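Local structure of protein-glutamine gamma-glutamyltransferase 2 (Pagrus major, 1G0D) at residues R79-F84 against L97-A103; P174-G178 against W273-A277; P246-T250 against L662-D666. The protein probably catalyses the calcium-dependent formation of isopeptide bonds between peptide-bound glutamine and lysine side chains or other primary amines, cross-linking or aminating proteins. One frame throughout, in Å; residues are numbered along the deposited sequence.

Contact 1: residues R79-F84 against L97-A103; sequences RDKWWF and LHSPANA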
# COMPACT_ATOMS: atom_id res chain seq x y z
N ARG A 79 27.19 14.74 18.58
CA ARG A 79 26.46 13.48 18.50
C ARG A 79 25.68 13.54 17.20
O ARG A 79 25.44 12.55 16.49
CB ARG A 79 25.56 13.31 19.70
CG ARG A 79 26.12 12.34 20.75
CD ARG A 79 25.07 11.93 21.77
NE ARG A 79 24.08 11.03 21.20
CZ ARG A 79 22.89 11.42 20.73
NH1 ARG A 79 22.55 12.70 20.75
NH2 ARG A 79 22.05 10.51 20.24
N ASP A 80 25.27 14.75 16.88
CA ASP A 80 24.56 14.98 15.66
C ASP A 80 25.57 15.56 14.65
O ASP A 80 25.21 16.10 13.60
CB ASP A 80 23.36 15.90 15.92
CG ASP A 80 23.74 17.37 15.95
OD1 ASP A 80 24.69 17.75 16.67
OD2 ASP A 80 23.05 18.16 15.24
N LYS A 81 26.85 15.40 14.98
CA LYS A 81 27.91 15.87 14.11
C LYS A 81 28.58 14.73 13.39
O LYS A 81 28.83 13.69 13.99
CB LYS A 81 28.98 16.59 14.94
CG LYS A 81 28.79 18.09 15.12
CD LYS A 81 28.28 18.80 13.86
CE LYS A 81 27.16 19.85 14.14
NZ LYS A 81 25.75 19.34 13.98
N TRP A 82 28.88 14.91 12.11
CA TRP A 82 29.58 13.89 11.32
C TRP A 82 31.06 13.93 11.78
O TRP A 82 31.57 14.99 12.10
CB TRP A 82 29.56 14.25 9.83
CG TRP A 82 28.44 13.72 8.98
CD1 TRP A 82 27.24 14.34 8.74
CD2 TRP A 82 28.46 12.56 8.15
NE1 TRP A 82 26.52 13.63 7.80
CE2 TRP A 82 27.24 12.53 7.42
CE3 TRP A 82 29.40 11.53 7.94
CZ2 TRP A 82 26.93 11.53 6.51
CZ3 TRP A 82 29.09 10.52 7.03
CH2 TRP A 82 27.85 10.54 6.32
N TRP A 83 31.74 12.79 11.82
CA TRP A 83 33.16 12.81 12.19
C TRP A 83 33.83 11.51 11.77
O TRP A 83 33.15 10.52 11.51
CB TRP A 83 33.36 13.02 13.69
CG TRP A 83 32.84 11.92 14.55
CD1 TRP A 83 31.57 11.78 15.05
CD2 TRP A 83 33.60 10.82 15.07
NE1 TRP A 83 31.49 10.66 15.85
CE2 TRP A 83 32.73 10.05 15.88
CE3 TRP A 83 34.93 10.41 14.94
CZ2 TRP A 83 33.14 8.90 16.55
CZ3 TRP A 83 35.34 9.27 15.61
CH2 TRP A 83 34.44 8.52 16.42
N PHE A 84 35.15 11.52 11.68
CA PHE A 84 35.87 10.33 11.25
C PHE A 84 37.06 9.98 12.09
O PHE A 84 37.61 10.79 12.80
CB PHE A 84 36.29 10.46 9.77
CG PHE A 84 37.51 11.35 9.53
CD1 PHE A 84 38.75 10.78 9.26
CD2 PHE A 84 37.39 12.74 9.53
CE1 PHE A 84 39.85 11.58 8.98
CE2 PHE A 84 38.49 13.55 9.26
CZ PHE A 84 39.72 12.97 8.98
N LEU A 97 34.09 6.53 8.82
CA LEU A 97 33.21 7.70 8.86
C LEU A 97 32.09 7.39 9.82
O LEU A 97 31.50 6.31 9.77
CB LEU A 97 32.60 8.00 7.49
CG LEU A 97 33.26 8.71 6.29
CD1 LEU A 97 32.96 10.15 6.43
CD2 LEU A 97 34.75 8.47 6.21
N HIS A 98 31.82 8.35 10.69
CA HIS A 98 30.74 8.25 11.68
C HIS A 98 29.68 9.32 11.32
O HIS A 98 29.97 10.49 11.26
CB HIS A 98 31.28 8.51 13.09
CG HIS A 98 32.07 7.38 13.66
ND1 HIS A 98 31.49 6.34 14.36
CD2 HIS A 98 33.39 7.11 13.62
CE1 HIS A 98 32.43 5.49 14.73
NE2 HIS A 98 33.59 5.93 14.29
N SER A 99 28.45 8.90 11.09
CA SER A 99 27.43 9.86 10.71
C SER A 99 26.44 9.99 11.83
O SER A 99 26.21 9.03 12.55
CB SER A 99 26.69 9.36 9.46
OG SER A 99 25.78 8.30 9.77
N PRO A 100 25.83 11.18 11.99
CA PRO A 100 24.84 11.33 13.07
C PRO A 100 23.58 10.52 12.72
O PRO A 100 23.38 10.15 11.57
CB PRO A 100 24.54 12.83 13.10
CG PRO A 100 24.91 13.33 11.72
CD PRO A 100 26.02 12.43 11.22
N ALA A 101 22.77 10.23 13.73
CA ALA A 101 21.53 9.49 13.51
C ALA A 101 20.45 10.43 12.91
O ALA A 101 19.34 9.97 12.62
CB ALA A 101 21.05 8.86 14.82
N ASN A 102 20.75 11.73 12.76
CA ASN A 102 19.81 12.65 12.15
C ASN A 102 20.35 13.06 10.79
O ASN A 102 19.93 14.06 10.21
CB ASN A 102 19.56 13.90 13.02
CG ASN A 102 20.83 14.66 13.33
OD1 ASN A 102 21.92 14.21 13.01
ND2 ASN A 102 20.68 15.82 13.96
N ALA A 103 21.28 12.27 10.26
CA ALA A 103 21.86 12.56 8.97
C ALA A 103 20.80 12.67 7.83
O ALA A 103 19.77 11.98 7.83
CB ALA A 103 22.86 11.50 8.64
O HOH W 1 23.84 10.52 16.46

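Contact 2: residues P174-G178 against W273-A277; sequences PWNYG and WVFAA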
# COMPACT_ATOMS: atom_id res chain seq x y z
N PRO A 174 -1.13 -11.18 -3.25
CA PRO A 174 0.30 -11.05 -2.99
C PRO A 174 0.81 -9.83 -3.77
O PRO A 174 0.23 -9.47 -4.79
CB PRO A 174 0.86 -12.35 -3.55
CG PRO A 174 -0.11 -12.77 -4.53
CD PRO A 174 -1.41 -12.47 -3.89
N TRP A 175 1.88 -9.19 -3.29
CA TRP A 175 2.46 -8.04 -3.97
C TRP A 175 3.98 -8.09 -3.90
O TRP A 175 4.55 -8.42 -2.87
CB TRP A 175 1.98 -6.75 -3.34
CG TRP A 175 2.19 -5.54 -4.21
CD1 TRP A 175 3.27 -4.70 -4.20
CD2 TRP A 175 1.23 -4.96 -5.14
NE1 TRP A 175 3.05 -3.63 -5.04
CE2 TRP A 175 1.82 -3.76 -5.63
CE3 TRP A 175 -0.04 -5.34 -5.59
CZ2 TRP A 175 1.15 -2.93 -6.56
CZ3 TRP A 175 -0.70 -4.51 -6.50
CH2 TRP A 175 -0.10 -3.32 -6.98
N ASN A 176 4.64 -7.80 -5.01
CA ASN A 176 6.08 -7.81 -5.00
C ASN A 176 6.52 -6.36 -4.78
O ASN A 176 6.54 -5.54 -5.71
CB ASN A 176 6.59 -8.37 -6.34
CG ASN A 176 8.09 -8.21 -6.54
OD1 ASN A 176 8.82 -7.87 -5.62
ND2 ASN A 176 8.55 -8.44 -7.77
N TYR A 177 6.86 -6.02 -3.54
CA TYR A 177 7.28 -4.65 -3.27
C TYR A 177 8.58 -4.36 -3.99
O TYR A 177 8.86 -3.22 -4.34
CB TYR A 177 7.48 -4.42 -1.78
CG TYR A 177 6.21 -4.57 -1.00
CD1 TYR A 177 5.09 -3.83 -1.31
CD2 TYR A 177 6.14 -5.48 0.06
CE1 TYR A 177 3.90 -4.00 -0.59
CE2 TYR A 177 4.99 -5.66 0.77
CZ TYR A 177 3.87 -4.93 0.46
OH TYR A 177 2.73 -5.13 1.20
N GLY A 178 9.37 -5.40 -4.21
CA GLY A 178 10.65 -5.26 -4.90
C GLY A 178 11.49 -4.04 -4.56
O GLY A 178 12.07 -3.47 -5.46
N TRP A 273 -5.36 0.69 -3.35
CA TRP A 273 -4.34 -0.29 -2.90
C TRP A 273 -3.03 -0.29 -3.74
O TRP A 273 -1.99 -0.73 -3.25
CB TRP A 273 -4.92 -1.72 -2.83
CG TRP A 273 -5.05 -2.31 -4.15
CD1 TRP A 273 -4.10 -3.02 -4.82
CD2 TRP A 273 -6.13 -2.11 -5.06
NE1 TRP A 273 -4.52 -3.26 -6.10
CE2 TRP A 273 -5.77 -2.71 -6.27
CE3 TRP A 273 -7.37 -1.47 -4.96
CZ2 TRP A 273 -6.61 -2.70 -7.39
CZ3 TRP A 273 -8.19 -1.45 -6.06
CH2 TRP A 273 -7.81 -2.06 -7.26
N VAL A 274 -3.07 0.18 -4.99
CA VAL A 274 -1.86 0.26 -5.82
C VAL A 274 -0.96 1.46 -5.39
O VAL A 274 0.27 1.42 -5.55
CB VAL A 274 -2.20 0.46 -7.30
CG1 VAL A 274 -0.94 0.54 -8.09
CG2 VAL A 274 -2.97 -0.67 -7.80
N PHE A 275 -1.58 2.52 -4.85
CA PHE A 275 -0.90 3.73 -4.36
C PHE A 275 -0.22 3.34 -3.06
O PHE A 275 0.90 3.73 -2.80
CB PHE A 275 -1.88 4.84 -3.96
CG PHE A 275 -2.67 5.43 -5.07
CD1 PHE A 275 -2.23 5.33 -6.39
CD2 PHE A 275 -3.93 5.98 -4.81
CE1 PHE A 275 -3.04 5.75 -7.43
CE2 PHE A 275 -4.77 6.41 -5.84
CZ PHE A 275 -4.33 6.29 -7.15
N ALA A 276 -0.94 2.61 -2.21
CA ALA A 276 -0.40 2.20 -0.92
C ALA A 276 0.80 1.26 -1.12
O ALA A 276 1.86 1.50 -0.52
CB ALA A 276 -1.48 1.53 -0.12
N ALA A 277 0.65 0.22 -1.95
CA ALA A 277 1.73 -0.71 -2.24
C ALA A 277 2.93 0.02 -2.79
O ALA A 277 4.02 -0.23 -2.34
CB ALA A 277 1.31 -1.69 -3.22

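Contact 3: residues P246-T250 against L662-D666; sequences PYRWT and LVDFD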
# COMPACT_ATOMS: atom_id res chain seq x y z
N PRO A 246 -5.72 -0.77 -13.07
CA PRO A 246 -5.17 -0.96 -11.72
C PRO A 246 -5.16 -2.40 -11.21
O PRO A 246 -4.21 -2.81 -10.54
CB PRO A 246 -6.05 -0.06 -10.87
CG PRO A 246 -6.43 1.02 -11.78
CD PRO A 246 -6.69 0.33 -13.10
N TYR A 247 -6.19 -3.16 -11.51
CA TYR A 247 -6.27 -4.54 -11.02
C TYR A 247 -5.27 -5.50 -11.68
O TYR A 247 -5.19 -6.68 -11.32
CB TYR A 247 -7.71 -5.04 -11.19
CG TYR A 247 -8.01 -5.42 -12.60
CD1 TYR A 247 -8.53 -4.48 -13.49
CD2 TYR A 247 -7.69 -6.69 -13.08
CE1 TYR A 247 -8.72 -4.80 -14.84
CE2 TYR A 247 -7.88 -7.01 -14.42
CZ TYR A 247 -8.39 -6.06 -15.30
OH TYR A 247 -8.57 -6.37 -16.64
N ARG A 248 -4.50 -4.98 -12.63
CA ARG A 248 -3.51 -5.77 -13.36
C ARG A 248 -2.17 -5.93 -12.65
O ARG A 248 -1.54 -6.96 -12.74
CB ARG A 248 -3.21 -5.11 -14.73
CG ARG A 248 -4.21 -5.38 -15.85
CD ARG A 248 -3.92 -6.66 -16.58
NE ARG A 248 -3.53 -6.46 -17.97
CZ ARG A 248 -2.67 -7.25 -18.61
NH1 ARG A 248 -2.36 -7.00 -19.87
NH2 ARG A 248 -2.09 -8.28 -17.98
N TRP A 249 -1.72 -4.89 -11.96
CA TRP A 249 -0.42 -4.96 -11.34
C TRP A 249 -0.25 -5.95 -10.21
O TRP A 249 -1.10 -6.07 -9.34
CB TRP A 249 -0.01 -3.59 -10.84
CG TRP A 249 -0.30 -2.42 -11.75
CD1 TRP A 249 -1.28 -1.49 -11.56
CD2 TRP A 249 0.50 -1.92 -12.84
NE1 TRP A 249 -1.14 -0.45 -12.43
CE2 TRP A 249 -0.05 -0.67 -13.23
CE3 TRP A 249 1.64 -2.39 -13.51
CZ2 TRP A 249 0.49 0.12 -14.28
CZ3 TRP A 249 2.19 -1.60 -14.55
CH2 TRP A 249 1.60 -0.35 -14.91
N THR A 250 0.88 -6.64 -10.23
CA THR A 250 1.22 -7.60 -9.18
C THR A 250 2.41 -7.11 -8.37
O THR A 250 2.90 -7.81 -7.48
CB THR A 250 1.55 -8.97 -9.76
OG1 THR A 250 2.25 -8.82 -11.01
CG2 THR A 250 0.27 -9.72 -10.00
N LEU A 662 4.84 -14.34 -8.80
CA LEU A 662 3.50 -13.77 -8.98
C LEU A 662 3.05 -13.77 -10.45
O LEU A 662 3.83 -13.52 -11.37
CB LEU A 662 3.45 -12.33 -8.44
CG LEU A 662 3.46 -12.08 -6.93
CD1 LEU A 662 4.66 -12.72 -6.25
CD2 LEU A 662 3.55 -10.61 -6.73
N VAL A 663 1.77 -14.08 -10.66
CA VAL A 663 1.24 -14.11 -12.00
C VAL A 663 -0.19 -13.55 -12.11
O VAL A 663 -1.07 -13.79 -11.26
CB VAL A 663 1.28 -15.55 -12.56
CG1 VAL A 663 0.77 -15.58 -13.97
CG2 VAL A 663 2.70 -16.07 -12.52
N ASP A 664 -0.37 -12.78 -13.18
CA ASP A 664 -1.62 -12.17 -13.54
C ASP A 664 -2.08 -12.63 -14.95
O ASP A 664 -1.27 -12.81 -15.86
CB ASP A 664 -1.47 -10.66 -13.53
CG ASP A 664 -2.65 -9.96 -14.15
OD1 ASP A 664 -3.68 -9.77 -13.45
OD2 ASP A 664 -2.56 -9.59 -15.34
N PHE A 665 -3.38 -12.84 -15.12
CA PHE A 665 -3.95 -13.21 -16.43
C PHE A 665 -5.13 -12.31 -16.78
O PHE A 665 -6.09 -12.17 -16.00
CB PHE A 665 -4.42 -14.68 -16.48
CG PHE A 665 -5.19 -15.03 -17.75
CD1 PHE A 665 -4.52 -15.40 -18.92
CD2 PHE A 665 -6.58 -14.93 -17.79
CE1 PHE A 665 -5.24 -15.65 -20.12
CE2 PHE A 665 -7.29 -15.18 -18.98
CZ PHE A 665 -6.62 -15.53 -20.14
N ASP A 666 -5.06 -11.70 -17.97
CA ASP A 666 -6.16 -10.87 -18.45
C ASP A 666 -6.62 -11.29 -19.85
O ASP A 666 -5.83 -11.76 -20.68
CB ASP A 666 -5.81 -9.38 -18.46
CG ASP A 666 -7.05 -8.49 -18.58
OD1 ASP A 666 -6.99 -7.47 -19.30
OD2 ASP A 666 -8.10 -8.81 -17.96

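Contact 1: residues R79-F84 against L97-A103
Trp82 loses 99 Å² and His98 98 Å² to the opposing segment, with Pro100 next at 73 Å², and the contact is built on these three. The indole of Trp82 lies flat against the chain just beyond the strand ends: Ser99 CB sits 3.5 Å from the centroid of its six-membered ring, 7° off the normal, and Pro100 CD 3.5 Å from the centroid of the five-membered ring, 17° off, two CH-pi contacts that cover one face. Leu97 CD1 also reaches Trp82 CZ3, at 3.9 Å. Beyond the segments, Trp82 packs on Leu60, Ile70 and Phe130, which belong to the other sheet of the N-terminal beta-sandwich. Residues 83-88 and 92-98 form an antiparallel hairpin whose strand 83-88 is the outermost of its four-stranded sheet, and its open end lies here. Trp83 and His98 are a hydrogen-bonded pair, Trp83 N to His98 O at 3.0 Å and His98 N to Trp83 O at 2.7 Å; Phe84 and Leu97 follow as a non-hydrogen-bonded pair, CA atoms 4.4 Å apart. On the sheet face opposite Phe84 and Leu97, the imidazole of His98 and the six-membered ring of Trp83 form an offset stack, centroids 3.9 Å apart and planes at 8°, while His98 CB lies over the five-membered ring. Past the strands the backbones no longer pair directly. Pro100 CB packs 3.3 Å from Asp80 C, and a water joins Arg79 O (2.6 Å) to Ala101 N (2.9 Å) as Pro100-Ala103 makes a type I turn.

Contact 2: residues P174-G178 against W273-A277
Strand 174-176 and helix segment 273-277 run with their N-to-C directions 45° apart and their axes no closer than 10.7 Å, a gap filled by side chains, with no hydrogen bond between the segments. This is strand-on-helix packing in the papain-like catalytic core of transglutaminases, whose helix 272-286 starts at the active-site cysteine, Cys272. The nearest CA atoms, Tyr177 and Ala277, are 6.9 Å apart. Trp175 gives up the largest area, 83 Å²: its CA-to-CB bond points toward the helix, and CH2 meets Val274 CG2 at 4.0 Å. Its CZ3 approaches the edge of the Trp273 ring, 4.0 Å from NE1, with the two indole planes at 88°. Trp273 in turn meets Tyr515, a residue important for catalysis, edge-to-face. Tyr177 adds a looser contact, CE1 to Ala277 CB at 4.4 Å. Trp175 NE1 is hydrogen-bonded to Ser252. Over the face of the Trp175 five-membered ring, Ala277 CB stands 3.4 Å from the centroid, 25° off the normal.

Contact 3: residues P246-T250 against L662-D666
A salt-bridge network of Arg248, Asp664 and Asp666 marks the interface between the catalytic core and the C-terminal Ig-like domain. Arg248 NH2 donates to Asp664 OD2 at 3.0 Å with an N-H...O angle of 157°, in the plane of the guanidinium. Asp666 approaches differently: its CB lies over the guanidinium face, 3.7 Å from Arg248 NE, and its OD1 is 3.8 Å from NE and well out of plane, so this long bridge is one of charges alone. Both acids also reach lysines of their own domain, Asp664 through OD1 to Lys674 and Asp666 through OD2 to Lys671. The Ig-like beta-sandwich contributes strand 659-666, an inner strand of its sheet, whose residues Leu662, Asp664 and Asp666 all turn their CA-to-CB bonds toward the core loop. Residues 247-250 run roughly against it, their end-to-end direction 149° from that of 662-666, with no backbone pairing between the two; the nearest CA atoms are 6.6 Å apart (Thr250 and Leu662). Tyr247 OH donates to Asp666 OD2 at 2.8 Å. At the other end Thr250 CG2 packs on Asp664 CB at 4.0 Å, and Leu662 CD2 comes within 3.0 Å of Thr250 O, while Thr250 OG1 bonds to Glu623.

From the N terminus, contact 1 is made first and closes a short loop: 12 residues, mostly strand, separate its segments, and it stays within the N-terminal beta-sandwich, about 34 Å from contact 2 and 44 Å from contact 3 between centres. The chain then enters the catalytic core, where contacts 2 and 3 cross: 174-178 opens, 246-250 follows, 273-277 closes contact 2 after 94 intervening residues, and 662-666 closes contact 3 after 411, joining the C-terminal Ig-like domain to the core. These two touch, with Asn176 N 3.0 Å from Thr250 O and Val274 CG2 3.7 Å from Pro246 O, linking the helix of Cys272 to the domain interface.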